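Local coordinates for substrate-binding protein (Synechococcus sp., PDB 6WPN) that probably binds a sugar or oligosaccharide in the periplasm, as a solute-binding protein serving uptake by a marine cyanobacterium, at residues A[103-111]-A[131-139]. Residues are numbered along the deposited sequence; the frame is centred on the assembly and turned at random.
Sequences GLTDLTALL and EAGQIAIPW
Gln134 is held from both ends of its backbone, its O by Leu107 N and its N by the Asp106 carboxylate. Leu107 N gives its hydrogen to Gln134 O at 2.9 Å, a nearly straight bond (168° at the hydrogen). In return Gln134 N reaches Asp106 OD1 at 3.2 Å, more bent and coming from above the carboxylate plane. The Asp106 carboxylate, with CG anti to the backbone N (chi1 -168°), also accepts Thr108 OG1 at 3.1 Å on the syn side of the same oxygen, from the other face of the plane. A weak bond from Thr108 N to the same OD1 makes an Asx turn leading into the helical residues 107-110. OD1 is thus gripped from both faces, which limits rotation of the carboxylate. Gly133 CA lies 4.0 Å from Asp106 OD1, its backbone at a positive phi.

Thr108 OG1 also rests on Gln134 CB (3.3 Å), and the Gln134 chain, bent at chi2 (79°), turns its amide away from Asp106; NE2 bonds to Trp124 O and only weakly to Ala136 O. Leu111 CD1 touches Gln134 CG, the side chains crossing at about a right angle. Two apolar contacts adjoin the polar centre: Leu104 CD1 lies against Ile135 CD1 and CB, both at 3.8 Å; further along the chain, Leu107 CD1 crosses Ile137 CG1, also at 3.8 Å, while Leu111 CD2 slides past Ile137 CD1.

The contact ties a loop after helix 92-99 to the loop entering strand 137-149 and the first part of that strand. Ile135 packs on Ala95 and Ala99 of that helix, Leu107 and Ile137 on helix 311-321, and Leu111 on helix 121-124. Backbone bonds of Thr105 to Val304 and of Ile137 to Leu302 anchor both segments along strand 295-303 and the residues just after it.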
# COMPACT_ATOMS: atom_id res chain seq x y z
N GLY A 103 -22.69 2.57 4.06
CA GLY A 103 -22.68 2.58 2.61
C GLY A 103 -22.33 1.28 1.92
O GLY A 103 -22.46 1.20 0.69
N LEU A 104 -21.89 0.27 2.65
CA LEU A 104 -21.48 -0.99 2.04
C LEU A 104 -22.44 -2.11 2.43
O LEU A 104 -22.90 -2.18 3.58
CB LEU A 104 -20.06 -1.36 2.46
CG LEU A 104 -19.01 -0.34 2.04
CD1 LEU A 104 -17.60 -0.86 2.32
CD2 LEU A 104 -19.18 0.03 0.57
N THR A 105 -22.73 -2.98 1.47
CA THR A 105 -23.62 -4.11 1.73
C THR A 105 -22.92 -5.12 2.63
O THR A 105 -21.75 -5.44 2.43
CB THR A 105 -24.02 -4.78 0.42
OG1 THR A 105 -24.68 -3.84 -0.43
CG2 THR A 105 -24.96 -5.95 0.69
N ASP A 106 -23.65 -5.61 3.63
CA ASP A 106 -23.17 -6.76 4.39
C ASP A 106 -23.29 -7.99 3.50
O ASP A 106 -24.39 -8.48 3.24
CB ASP A 106 -23.97 -6.92 5.68
CG ASP A 106 -23.34 -7.90 6.64
OD1 ASP A 106 -22.36 -8.58 6.26
OD2 ASP A 106 -23.81 -7.99 7.79
N LEU A 107 -22.14 -8.47 3.02
CA LEU A 107 -22.13 -9.56 2.05
C LEU A 107 -22.45 -10.91 2.67
O LEU A 107 -22.82 -11.84 1.94
CB LEU A 107 -20.76 -9.61 1.36
CG LEU A 107 -20.27 -8.27 0.78
CD1 LEU A 107 -18.87 -8.41 0.23
CD2 LEU A 107 -21.22 -7.77 -0.29
N THR A 108 -22.34 -11.04 4.00
CA THR A 108 -22.59 -12.31 4.66
C THR A 108 -23.95 -12.89 4.26
O THR A 108 -24.09 -14.12 4.13
CB THR A 108 -22.51 -12.14 6.18
OG1 THR A 108 -21.27 -11.52 6.52
CG2 THR A 108 -22.61 -13.48 6.88
N ALA A 109 -24.95 -12.04 4.04
CA ALA A 109 -26.26 -12.53 3.65
C ALA A 109 -26.24 -13.13 2.25
O ALA A 109 -26.96 -14.11 1.98
CB ALA A 109 -27.29 -11.40 3.74
N LEU A 110 -25.44 -12.57 1.34
CA LEU A 110 -25.42 -13.02 -0.04
C LEU A 110 -24.27 -13.98 -0.35
O LEU A 110 -24.31 -14.64 -1.40
CB LEU A 110 -25.34 -11.82 -0.99
CG LEU A 110 -26.56 -10.90 -1.05
CD1 LEU A 110 -26.28 -9.76 -2.02
CD2 LEU A 110 -27.80 -11.67 -1.47
N LEU A 111 -23.27 -14.06 0.52
CA LEU A 111 -22.12 -14.90 0.23
C LEU A 111 -22.51 -16.38 0.30
O LEU A 111 -23.27 -16.78 1.19
CB LEU A 111 -20.98 -14.62 1.21
CG LEU A 111 -20.21 -13.31 1.03
CD1 LEU A 111 -19.27 -13.08 2.21
CD2 LEU A 111 -19.44 -13.30 -0.28
N GLU A 131 -16.75 -4.56 11.92
CA GLU A 131 -17.38 -3.56 12.78
C GLU A 131 -18.75 -3.20 12.21
O GLU A 131 -19.64 -2.71 12.92
CB GLU A 131 -16.49 -2.32 12.90
CG GLU A 131 -15.10 -2.59 13.49
CD GLU A 131 -14.14 -3.22 12.49
OE1 GLU A 131 -14.49 -3.33 11.30
OE2 GLU A 131 -13.02 -3.60 12.90
N ALA A 132 -18.90 -3.47 10.91
CA ALA A 132 -20.15 -3.29 10.18
C ALA A 132 -20.53 -4.58 9.46
O ALA A 132 -21.40 -4.55 8.58
CB ALA A 132 -20.04 -2.13 9.18
N GLY A 133 -19.90 -5.69 9.82
CA GLY A 133 -20.08 -6.96 9.15
C GLY A 133 -19.03 -7.18 8.08
O GLY A 133 -17.98 -6.52 8.05
N GLN A 134 -19.31 -8.13 7.19
CA GLN A 134 -18.40 -8.43 6.09
C GLN A 134 -18.71 -7.47 4.95
O GLN A 134 -19.63 -7.70 4.16
CB GLN A 134 -18.52 -9.89 5.66
CG GLN A 134 -17.44 -10.31 4.68
CD GLN A 134 -16.12 -10.61 5.36
OE1 GLN A 134 -16.05 -10.76 6.59
NE2 GLN A 134 -15.05 -10.68 4.58
N ILE A 135 -17.93 -6.39 4.85
CA ILE A 135 -18.20 -5.32 3.90
C ILE A 135 -17.39 -5.45 2.62
O ILE A 135 -17.62 -4.67 1.68
CB ILE A 135 -17.92 -3.95 4.53
CG1 ILE A 135 -16.45 -3.89 4.96
CG2 ILE A 135 -18.85 -3.70 5.70
CD1 ILE A 135 -15.94 -2.51 5.25
N ALA A 136 -16.45 -6.38 2.54
CA ALA A 136 -15.60 -6.46 1.36
C ALA A 136 -15.06 -7.86 1.20
O ALA A 136 -14.93 -8.62 2.16
CB ALA A 136 -14.45 -5.45 1.44
N ILE A 137 -14.74 -8.19 -0.04
CA ILE A 137 -14.08 -9.45 -0.39
C ILE A 137 -12.62 -9.14 -0.70
O ILE A 137 -12.35 -8.21 -1.47
CB ILE A 137 -14.77 -10.12 -1.60
CG1 ILE A 137 -16.17 -10.58 -1.22
CG2 ILE A 137 -13.94 -11.29 -2.12
CD1 ILE A 137 -17.03 -10.97 -2.41
N PRO A 138 -11.67 -9.87 -0.12
CA PRO A 138 -10.26 -9.59 -0.42
C PRO A 138 -9.94 -9.91 -1.86
O PRO A 138 -10.41 -10.91 -2.42
CB PRO A 138 -9.50 -10.51 0.55
CG PRO A 138 -10.50 -10.92 1.57
CD PRO A 138 -11.83 -10.92 0.89
N TRP A 139 -9.12 -9.06 -2.47
CA TRP A 139 -8.67 -9.28 -3.84
C TRP A 139 -7.19 -9.63 -3.81
O TRP A 139 -6.83 -10.74 -3.41
CB TRP A 139 -8.95 -8.04 -4.70
CG TRP A 139 -8.75 -8.27 -6.16
CD1 TRP A 139 -8.38 -9.43 -6.77
CD2 TRP A 139 -8.88 -7.30 -7.20
NE1 TRP A 139 -8.28 -9.25 -8.13
CE2 TRP A 139 -8.59 -7.94 -8.42
CE3 TRP A 139 -9.22 -5.94 -7.22
CZ2 TRP A 139 -8.62 -7.28 -9.64
CZ3 TRP A 139 -9.26 -5.28 -8.44
CH2 TRP A 139 -8.96 -5.95 -9.63